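Local coordinates for N-(5'-phosphoribosyl)anthranilate isomerase (Jonesia denitrificans, PDB 4WUI), which probably catalyses the isomerisation of N-(5-phospho-beta-D-ribosyl)anthranilate to 1-(2-carboxyphenylamino)-1-deoxy-D-ribulose 5-phosphate, the third step of tryptophan synthesis from chorismate, at residues D18-A22 with A23-A27; R38-T41 with P42-S46; A50-D53 with C54-T58; A72-S76 with T77-V81. One frame throughout, in Å; residues are numbered along the deposited sequence.

Contact 1. Residues D18-A22 with A23-A27; sequences DAAQA and AHVDA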
loop_
_atom_site.group_PDB
_atom_site.type_symbol
_atom_site.label_atom_id
_atom_site.label_comp_id
_atom_site.label_asym_id
_atom_site.label_seq_id
_atom_site.Cartn_x
_atom_site.Cartn_y
_atom_site.Cartn_z
ATOM N N ASP A 18 -7.636 -13.568 -6.221
ATOM C CA ASP A 18 -8.826 -14.241 -5.757
ATOM C C ASP A 18 -8.941 -14.173 -4.238
ATOM O O ASP A 18 -10.043 -13.960 -3.695
ATOM C CB ASP A 18 -8.797 -15.723 -6.188
ATOM C CG ASP A 18 -9.053 -15.929 -7.661
ATOM O OD1 ASP A 18 -9.522 -14.983 -8.315
ATOM O OD2 ASP A 18 -8.784 -17.049 -8.149
ATOM N N ALA A 19 -7.831 -14.363 -3.535
ATOM C CA ALA A 19 -7.852 -14.290 -2.071
ATOM C C ALA A 19 -8.172 -12.875 -1.602
ATOM O O ALA A 19 -8.904 -12.676 -0.624
ATOM C CB ALA A 19 -6.527 -14.756 -1.510
ATOM N N ALA A 20 -7.603 -11.881 -2.258
ATOM C CA ALA A 20 -7.866 -10.497 -1.899
ATOM C C ALA A 20 -9.350 -10.139 -2.112
ATOM O O ALA A 20 -9.949 -9.444 -1.282
ATOM C CB ALA A 20 -6.960 -9.598 -2.705
ATOM N N GLN A 21 -9.958 -10.615 -3.213
ATOM C CA GLN A 21 -11.382 -10.372 -3.475
ATOM C C GLN A 21 -12.229 -11.108 -2.440
ATOM O O GLN A 21 -13.242 -10.588 -1.980
ATOM C CB GLN A 21 -11.803 -10.811 -4.896
ATOM C CG GLN A 21 -11.136 -10.054 -6.094
ATOM C CD GLN A 21 -11.879 -8.819 -6.692
ATOM O OE1 GLN A 21 -11.557 -8.427 -7.817
ATOM N NE2 GLN A 21 -12.784 -8.179 -5.950
ATOM N N ALA A 22 -11.853 -12.339 -2.093
ATOM C CA ALA A 22 -12.623 -13.117 -1.133
ATOM C C ALA A 22 -12.601 -12.480 0.259
ATOM O O ALA A 22 -13.556 -12.621 1.015
ATOM C CB ALA A 22 -12.124 -14.551 -1.076
ATOM N N ALA A 23 -11.507 -11.816 0.597
ATOM C CA ALA A 23 -11.354 -11.130 1.885
ATOM C C ALA A 23 -11.903 -9.698 1.830
ATOM O O ALA A 23 -11.876 -8.996 2.828
ATOM C CB ALA A 23 -9.905 -11.090 2.269
ATOM N N HIS A 24 -12.391 -9.252 0.681
ATOM C CA HIS A 24 -12.970 -7.917 0.531
ATOM C C HIS A 24 -11.996 -6.822 0.934
ATOM O O HIS A 24 -12.374 -5.889 1.649
ATOM C CB HIS A 24 -14.310 -7.821 1.263
ATOM C CG HIS A 24 -15.305 -8.787 0.713
ATOM N ND1 HIS A 24 -15.453 -10.075 1.175
ATOM C CD2 HIS A 24 -16.098 -8.698 -0.379
ATOM C CE1 HIS A 24 -16.379 -10.703 0.465
ATOM N NE2 HIS A 24 -16.780 -9.886 -0.493
ATOM N N VAL A 25 -10.762 -6.924 0.463
ATOM C CA VAL A 25 -9.818 -5.829 0.655
ATOM C C VAL A 25 -10.290 -4.593 -0.102
ATOM O O VAL A 25 -11.131 -4.642 -0.990
ATOM C CB VAL A 25 -8.381 -6.198 0.248
ATOM C CG1 VAL A 25 -7.872 -7.445 0.996
ATOM C CG2 VAL A 25 -8.249 -6.322 -1.270
ATOM N N ASP A 26 -9.679 -3.461 0.229
ATOM C CA ASP A 26 -10.006 -2.205 -0.420
ATOM C C ASP A 26 -9.130 -1.837 -1.587
ATOM O O ASP A 26 -9.558 -1.068 -2.465
ATOM C CB ASP A 26 -10.003 -1.085 0.608
ATOM C CG ASP A 26 -10.966 -1.382 1.714
ATOM O OD1 ASP A 26 -12.156 -1.534 1.449
ATOM O OD2 ASP A 26 -10.518 -1.524 2.861
ATOM N N ALA A 27 -7.901 -2.364 -1.624
ATOM C CA ALA A 27 -6.951 -2.020 -2.692
ATOM C C ALA A 27 -5.989 -3.157 -2.909
ATOM O O ALA A 27 -5.646 -3.899 -1.969
ATOM C CB ALA A 27 -6.173 -0.743 -2.374
#

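Contact 2. Residues R38-T41 with P42-S46; sequences RHLT and PPHIS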
loop_
_atom_site.group_PDB
_atom_site.type_symbol
_atom_site.label_atom_id
_atom_site.label_comp_id
_atom_site.label_asym_id
_atom_site.label_seq_id
_atom_site.Cartn_x
_atom_site.Cartn_y
_atom_site.Cartn_z
ATOM N N ARG A 38 8.735 -8.313 -6.451
ATOM C CA ARG A 38 7.330 -8.227 -6.827
ATOM C C ARG A 38 7.124 -7.569 -8.190
ATOM O O ARG A 38 5.987 -7.358 -8.600
ATOM C CB ARG A 38 6.539 -7.507 -5.718
ATOM C CG ARG A 38 6.602 -8.236 -4.398
ATOM C CD ARG A 38 7.337 -7.488 -3.344
ATOM N NE ARG A 38 7.534 -8.282 -2.150
ATOM C CZ ARG A 38 8.595 -8.167 -1.379
ATOM N NH1 ARG A 38 9.512 -7.241 -1.608
ATOM N NH2 ARG A 38 8.737 -8.994 -0.376
ATOM N N HIS A 39 8.207 -7.280 -8.914
ATOM C CA HIS A 39 8.142 -6.581 -10.195
ATOM C C HIS A 39 7.246 -7.265 -11.217
ATOM O O HIS A 39 7.341 -8.481 -11.418
ATOM C CB HIS A 39 9.544 -6.457 -10.777
ATOM C CG HIS A 39 9.592 -5.759 -12.108
ATOM N ND1 HIS A 39 9.231 -4.432 -12.275
ATOM C CD2 HIS A 39 9.940 -6.231 -13.333
ATOM C CE1 HIS A 39 9.373 -4.132 -13.558
ATOM N NE2 HIS A 39 9.793 -5.201 -14.216
ATOM N N LEU A 40 6.477 -6.460 -11.929
ATOM C CA LEU A 40 5.647 -6.879 -13.040
ATOM C C LEU A 40 5.920 -6.003 -14.256
ATOM O O LEU A 40 6.105 -4.786 -14.144
ATOM C CB LEU A 40 4.162 -6.755 -12.677
ATOM C CG LEU A 40 3.688 -7.634 -11.525
ATOM C CD1 LEU A 40 2.326 -7.113 -11.024
ATOM C CD2 LEU A 40 3.602 -9.075 -11.924
ATOM N N THR A 41 5.884 -6.613 -15.423
ATOM C CA THR A 41 6.020 -5.878 -16.682
ATOM C C THR A 41 4.686 -5.220 -17.054
ATOM O O THR A 41 3.636 -5.604 -16.564
ATOM C CB THR A 41 6.393 -6.822 -17.822
ATOM O OG1 THR A 41 5.277 -7.678 -18.096
ATOM C CG2 THR A 41 7.639 -7.648 -17.507
ATOM N N PRO A 42 4.729 -4.224 -17.959
ATOM C CA PRO A 42 3.473 -3.550 -18.328
ATOM C C PRO A 42 2.373 -4.458 -18.861
ATOM O O PRO A 42 1.244 -4.348 -18.432
ATOM C CB PRO A 42 3.941 -2.488 -19.346
ATOM C CG PRO A 42 5.335 -2.167 -18.884
ATOM C CD PRO A 42 5.904 -3.520 -18.512
ATOM N N PRO A 43 2.690 -5.398 -19.763
ATOM C CA PRO A 43 1.612 -6.267 -20.249
ATOM C C PRO A 43 0.972 -7.068 -19.126
ATOM O O PRO A 43 -0.233 -7.353 -19.153
ATOM C CB PRO A 43 2.337 -7.167 -21.277
ATOM C CG PRO A 43 3.479 -6.409 -21.724
ATOM C CD PRO A 43 3.948 -5.633 -20.518
ATOM N N HIS A 44 1.775 -7.490 -18.160
ATOM C CA HIS A 44 1.246 -8.292 -17.065
ATOM C C HIS A 44 0.401 -7.439 -16.125
ATOM O O HIS A 44 -0.663 -7.877 -15.668
ATOM C CB HIS A 44 2.387 -9.002 -16.350
ATOM C CG HIS A 44 1.935 -10.164 -15.534
ATOM N ND1 HIS A 44 2.796 -10.915 -14.765
ATOM C CD2 HIS A 44 0.717 -10.745 -15.425
ATOM C CE1 HIS A 44 2.119 -11.900 -14.199
ATOM N NE2 HIS A 44 0.851 -11.812 -14.575
ATOM N N ILE A 45 0.856 -6.239 -15.812
ATOM C CA ILE A 45 0.034 -5.347 -14.987
ATOM C C ILE A 45 -1.309 -5.078 -15.686
ATOM O O ILE A 45 -2.346 -5.035 -15.038
ATOM C CB ILE A 45 0.746 -4.027 -14.680
ATOM C CG1 ILE A 45 2.030 -4.297 -13.904
ATOM C CG2 ILE A 45 -0.170 -3.078 -13.897
ATOM C CD1 ILE A 45 2.961 -3.099 -13.751
ATOM N N SER A 46 -1.294 -4.877 -16.994
ATOM C CA SER A 46 -2.519 -4.616 -17.710
ATOM C C SER A 46 -3.494 -5.786 -17.554
ATOM O O SER A 46 -4.664 -5.580 -17.188
ATOM C CB SER A 46 -2.208 -4.349 -19.165
ATOM O OG SER A 46 -1.519 -3.119 -19.314
HETATM O O HOH W 1 5.394 -9.704 -15.127
#

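Contact 3. Residues A50-D53 with C54-T58; sequences ATVD and CTIDT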
loop_
_atom_site.group_PDB
_atom_site.type_symbol
_atom_site.label_atom_id
_atom_site.label_comp_id
_atom_site.label_asym_id
_atom_site.label_seq_id
_atom_site.Cartn_x
_atom_site.Cartn_y
_atom_site.Cartn_z
ATOM N N ALA A 50 -7.160 -5.725 -15.209
ATOM C CA ALA A 50 -8.447 -5.908 -15.844
ATOM C C ALA A 50 -9.270 -6.989 -15.167
ATOM O O ALA A 50 -10.475 -7.031 -15.347
ATOM C CB ALA A 50 -8.266 -6.235 -17.314
ATOM N N THR A 51 -8.645 -7.859 -14.385
ATOM C CA THR A 51 -9.391 -8.926 -13.705
ATOM C C THR A 51 -9.992 -8.479 -12.371
ATOM O O THR A 51 -10.786 -9.208 -11.817
ATOM C CB THR A 51 -8.531 -10.172 -13.429
ATOM O OG1 THR A 51 -7.580 -9.928 -12.391
ATOM C CG2 THR A 51 -7.807 -10.657 -14.695
ATOM N N VAL A 52 -9.600 -7.326 -11.847
ATOM C CA VAL A 52 -10.044 -6.865 -10.528
ATOM C C VAL A 52 -11.396 -6.140 -10.688
ATOM O O VAL A 52 -11.547 -5.314 -11.592
ATOM C CB VAL A 52 -8.981 -5.920 -9.924
ATOM C CG1 VAL A 52 -9.448 -5.396 -8.572
ATOM C CG2 VAL A 52 -7.657 -6.618 -9.791
ATOM N N ASP A 53 -12.361 -6.425 -9.826
ATOM C CA ASP A 53 -13.666 -5.741 -9.974
ATOM C C ASP A 53 -13.671 -4.342 -9.354
ATOM O O ASP A 53 -12.663 -3.891 -8.801
ATOM C CB ASP A 53 -14.845 -6.595 -9.503
ATOM C CG ASP A 53 -14.981 -6.680 -7.999
ATOM O OD1 ASP A 53 -14.323 -5.922 -7.242
ATOM O OD2 ASP A 53 -15.808 -7.518 -7.569
ATOM N N CYS A 54 -14.808 -3.640 -9.442
ATOM C CA CYS A 54 -14.850 -2.227 -9.090
ATOM C C CYS A 54 -14.937 -2.025 -7.586
ATOM O O CYS A 54 -15.028 -0.880 -7.133
ATOM C CB CYS A 54 -16.023 -1.508 -9.764
ATOM S SG CYS A 54 -17.653 -1.971 -9.043
ATOM N N THR A 55 -14.917 -3.111 -6.805
ATOM C CA THR A 55 -14.912 -2.965 -5.337
ATOM C C THR A 55 -13.520 -2.823 -4.748
ATOM O O THR A 55 -13.364 -2.706 -3.513
ATOM C CB THR A 55 -15.649 -4.109 -4.630
ATOM O OG1 THR A 55 -14.832 -5.285 -4.609
ATOM C CG2 THR A 55 -16.985 -4.379 -5.279
ATOM N N ILE A 56 -12.513 -2.847 -5.622
ATOM C CA ILE A 56 -11.120 -2.744 -5.210
ATOM C C ILE A 56 -10.431 -1.655 -6.016
ATOM O O ILE A 56 -10.522 -1.653 -7.241
ATOM C CB ILE A 56 -10.377 -4.093 -5.387
ATOM C CG1 ILE A 56 -10.979 -5.153 -4.463
ATOM C CG2 ILE A 56 -8.878 -3.948 -5.139
ATOM C CD1 ILE A 56 -10.300 -6.516 -4.519
ATOM N N ASP A 57 -9.740 -0.738 -5.339
ATOM C CA ASP A 57 -8.881 0.202 -6.018
ATOM C C ASP A 57 -7.603 -0.507 -6.470
ATOM O O ASP A 57 -6.897 -1.094 -5.656
ATOM C CB ASP A 57 -8.503 1.346 -5.046
ATOM C CG ASP A 57 -9.638 2.276 -4.697
ATOM O OD1 ASP A 57 -10.521 2.474 -5.537
ATOM O OD2 ASP A 57 -9.611 2.857 -3.588
ATOM N N THR A 58 -7.306 -0.433 -7.756
ATOM C CA THR A 58 -6.047 -0.947 -8.261
ATOM C C THR A 58 -4.998 0.164 -8.233
ATOM O O THR A 58 -5.272 1.313 -8.575
ATOM C CB THR A 58 -6.233 -1.503 -9.673
ATOM O OG1 THR A 58 -6.736 -0.470 -10.520
ATOM C CG2 THR A 58 -7.137 -2.722 -9.690
HETATM O O HOH W 2 -16.410 -8.190 -4.908
HETATM O O HOH W 3 -11.115 -1.859 -10.006
#

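Contact 4. Residues A72-S76 with T77-V81; sequences ALAES and TGVSV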
loop_
_atom_site.group_PDB
_atom_site.type_symbol
_atom_site.label_atom_id
_atom_site.label_comp_id
_atom_site.label_asym_id
_atom_site.label_seq_id
_atom_site.Cartn_x
_atom_site.Cartn_y
_atom_site.Cartn_z
ATOM N N ALA A 72 2.380 7.548 -17.946
ATOM C CA ALA A 72 1.958 6.838 -19.153
ATOM C C ALA A 72 1.548 5.403 -18.821
ATOM O O ALA A 72 0.559 4.885 -19.365
ATOM C CB ALA A 72 3.057 6.863 -20.201
ATOM N N LEU A 73 2.308 4.767 -17.926
ATOM C CA LEU A 73 2.010 3.388 -17.534
ATOM C C LEU A 73 0.725 3.310 -16.696
ATOM O O LEU A 73 -0.079 2.385 -16.861
ATOM C CB LEU A 73 3.185 2.823 -16.745
ATOM C CG LEU A 73 3.077 1.343 -16.366
ATOM C CD1 LEU A 73 2.939 0.464 -17.591
ATOM C CD2 LEU A 73 4.312 0.956 -15.582
ATOM N N ALA A 74 0.487 4.285 -15.833
ATOM C CA ALA A 74 -0.762 4.314 -15.091
ATOM C C ALA A 74 -1.937 4.410 -16.030
ATOM O O ALA A 74 -2.954 3.729 -15.851
ATOM C CB ALA A 74 -0.773 5.470 -14.099
ATOM N N GLU A 75 -1.831 5.268 -17.043
ATOM C CA GLU A 75 -2.907 5.393 -18.012
ATOM C C GLU A 75 -3.107 4.093 -18.794
ATOM O O GLU A 75 -4.221 3.576 -18.881
ATOM C CB GLU A 75 -2.621 6.548 -18.969
ATOM C CG GLU A 75 -2.622 7.924 -18.312
ATOM C CD GLU A 75 -4.014 8.415 -17.916
ATOM O OE1 GLU A 75 -4.095 9.490 -17.284
ATOM O OE2 GLU A 75 -5.023 7.747 -18.247
ATOM N N SER A 76 -2.031 3.537 -19.340
ATOM C CA SER A 76 -2.184 2.394 -20.237
ATOM C C SER A 76 -2.670 1.141 -19.536
ATOM O O SER A 76 -3.408 0.354 -20.119
ATOM C CB SER A 76 -0.894 2.141 -20.983
ATOM O OG SER A 76 0.114 1.644 -20.154
ATOM N N THR A 77 -2.290 0.982 -18.275
ATOM C CA THR A 77 -2.719 -0.186 -17.507
ATOM C C THR A 77 -4.122 -0.062 -16.965
ATOM O O THR A 77 -4.719 -1.049 -16.566
ATOM C CB THR A 77 -1.775 -0.491 -16.345
ATOM O OG1 THR A 77 -1.715 0.618 -15.445
ATOM C CG2 THR A 77 -0.380 -0.873 -16.843
ATOM N N GLY A 78 -4.656 1.152 -16.891
ATOM C CA GLY A 78 -6.010 1.337 -16.423
ATOM C C GLY A 78 -6.185 1.275 -14.910
ATOM O O GLY A 78 -7.322 1.125 -14.434
ATOM N N VAL A 79 -5.108 1.431 -14.144
ATOM C CA VAL A 79 -5.215 1.425 -12.694
ATOM C C VAL A 79 -6.012 2.646 -12.190
ATOM O O VAL A 79 -6.125 3.685 -12.844
ATOM C CB VAL A 79 -3.855 1.385 -12.009
ATOM C CG1 VAL A 79 -3.134 0.066 -12.296
ATOM C CG2 VAL A 79 -3.005 2.605 -12.363
ATOM N N SER A 80 -6.514 2.517 -10.972
ATOM C CA SER A 80 -7.212 3.596 -10.283
ATOM C C SER A 80 -6.238 4.650 -9.742
ATOM O O SER A 80 -6.573 5.836 -9.694
ATOM C CB SER A 80 -8.014 3.023 -9.085
ATOM O OG SER A 80 -8.688 1.776 -9.301
ATOM N N VAL A 81 -5.098 4.211 -9.227
ATOM C CA VAL A 81 -4.205 5.036 -8.414
ATOM C C VAL A 81 -2.753 4.825 -8.854
ATOM O O VAL A 81 -2.361 3.699 -9.149
ATOM C CB VAL A 81 -4.312 4.647 -6.925
ATOM C CG1 VAL A 81 -3.335 5.397 -6.054
ATOM C CG2 VAL A 81 -5.724 4.794 -6.392
HETATM O O HOH W 4 -5.537 4.527 -15.405
#

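Contact 1. Residues D18-A22 with A23-A27
Ala20 and Val25 meet where helix 14-22 ends in a Schellman motif and the chain turns toward strand 27-32. The carbonyl O of Ala20 receives Val25 N at 3.2 Å in an almost straight bond (174° at the hydrogen). One residue earlier, Ala23 N reaches Ala19 O at 3.0 Å and completes the last ordinary helical link. His24 takes a positive phi of 57°, and its N lies 3.1 Å from Gln21 O, bonding from well above the carbonyl plane. The imidazole of His24 then lies over that same oxygen: Gln21 O stands 3.7 Å above the ring plane, near its centre. Val25 CG2 packs on Ala20 CB at 3.8 Å, the small hydrophobic contact that accompanies the wrapped backbone, and Val197 of helix 190-204 touches both Ala23 and Val25. Gln21 OE1 accepts from Asp53 N. The carbonyls of Ala19, Ala20 and Gln21 are thus met by backbone N-H groups from the departing chain, and those of Ala23 and His24 by the guanidinium of Arg201, which would probably offset part of the negative charge at the helix C-terminus.

Contact 2. Residues R38-T41 with P42-S46
The imidazole of His44 is met by Leu40, whose CD2 comes obliquely to within 3.5 Å of His44 ND1. At the ring's edge, in its plane, sits a water 2.9 Å from His44 ND1; the same water accepts from Thr41 N at 3.1 Å and so ties the ring to the backbone just ahead of helix 42-50. The swing of His44 CG away from the backbone N (chi1 -161°) carries the ring back along the chain to this place. A second imidazole, that of His39, has Thr41 N above one face, offset toward the rim, and meets the ring of His32 with planes about 40° apart.

Thr41 occupies the N-cap position. Its carbonyl O opens the helical ladder by accepting from Ile45 N at 2.9 Å, the donor lying close to the line of the C=O bond. Its OG1 rests against CD of Pro43 at 3.4 Å, the two side chains crossing at about a right angle. Ile45 CG1 is pressed tightly on Leu40 CB, 3.5 Å away, with CD1 reaching on toward Leu40 O. An alanine in place of Ile45 is likely to leave Leu40 CB without its packing partner and open a gap beside Leu40 where CG1 and CD1 now lie.

Around this start of the helix, Leu40 lies on Phe30 of strand 27-32 and gives its carbonyl to His32 ND1, Pro42 and Ile45 touch His32, and Pro42, Ile45 and Ser46 face helix 67-77. The contact thus joins the loop leaving one barrel strand to the helix that follows it.

Contact 3. Residues A50-D53 with C54-T58
Asp53 and Thr55 grip each other in an Asx turn at the entrance to strand 57-62. CB of Asp53 lies against Cys54 N, and a chi1 of 76° sets CG between the backbone N and the carbonyl carbon, curling the carboxylate over the residues ahead. There Asp53 CG lies 3.7 Å from Thr55 OG1. OD1 accepts twice: Thr55 OG1 donates to its syn lone pair at 2.8 Å, and Thr55 N reaches it at 2.9 Å from above the carboxylate plane. OD2, the other oxygen of Asp53, accepts a hydrogen bond from a water at 2.8 Å, and this water also donates weakly to Thr55 OG1, closing a small ring through the carboxylate.

The backbone follows the same curve as a type I turn from Asp53 to Ile56. Its closing bond, Ile56 N to Asp53 O, is weak at 3.3 Å, but a second water donates to both Asp53 O and Ile56 O and bridges the mouth of the turn.

The apolar part of the contact is made by Val52. Its CG1 packs on Ile56 CB at 3.6 Å, the side chains crossing nearly at a right angle, while Val52 CB and Thr58 CG2 approach to 3.7 Å as the two side chains run past each other in opposite directions. Thr58 OG1 turns instead to Ser80 N.

The chemistry suggests a turn held in good part by a side chain: one carboxylate oxygen with two donors from Thr55, plus bridging water, supplements a weak backbone closure.

Contact 4. Residues A72-S76 with T77-V81
Leu73 and Thr77 supply the principal hydrogen bonds of the contact, at the last turn of helix 67-77. Leu73 O accepts from Thr77 N at 3.0 Å, the usual helical link, and also from Thr77 OG1 at 2.8 Å. The two donors come to this oxygen from opposite faces of its carbonyl plane. Thr77 OG1 sits between the backbone N and the carbonyl carbon (chi1 60°), from where it can reach Leu73 O. Gly78, the first residue to depart from helical geometry, has a positive phi of 79°, a conformation favourable to glycine; its N is shared between Glu75 O at 3.2 Å, met from above the carbonyl plane, and Ala74 O, a weak bond.

Water adds a further bond. A single molecule donates to Ala74 O at 2.7 Å and to Val79 O at 2.8 Å, spanning the helix end and the segment that leaves it.

Two apolar contacts complete the account. Leu73 CD1 lies 3.7 Å from Thr77 CG2, and Ala74 CB meets Val79 CG2 at 4.0 Å. Phe100 touches Ala74, while Val79 continues the packing onto Thr49 and Leu60. Replacing Thr77 by an alanine would probably deprive Leu73 O of its hydroxyl donor and leave a gap beside Leu73 CD1.

Threonine here serves both kinds of interaction at once, a hydroxyl for the carbonyl and a methyl for the leucine. Where the regular ladder runs out, Leu73 O is met by Thr77 N and OG1, Ala74 O by a water and weakly by Gly78 N, and Glu75 O by Gly78 N.

All four contacts belong to one (beta-alpha)8 barrel, of which they illustrate both kinds of connection. Contacts 1, 3 and 4 lie on the helix-to-strand turns and are stitched together by the sheet: Asp26 O to Asp57 N at 2.9 Å joins contacts 1 and 3, whose centres are 9 Å apart, and Thr58 O to Val81 N at 3.0 Å joins contacts 3 and 4. Contact 2 starts a helix after a strand, on the side where barrel enzymes carry their active sites. It packs on contact 4 through Pro42 CB and Leu73 CD1 (3.6 Å). In contact 2 the side chain of Pro42 is about 6 Å from a bound citric acid, probably from crystallisation. In contact 4 the side chain of Leu73 is about 5 Å from a bound citric acid.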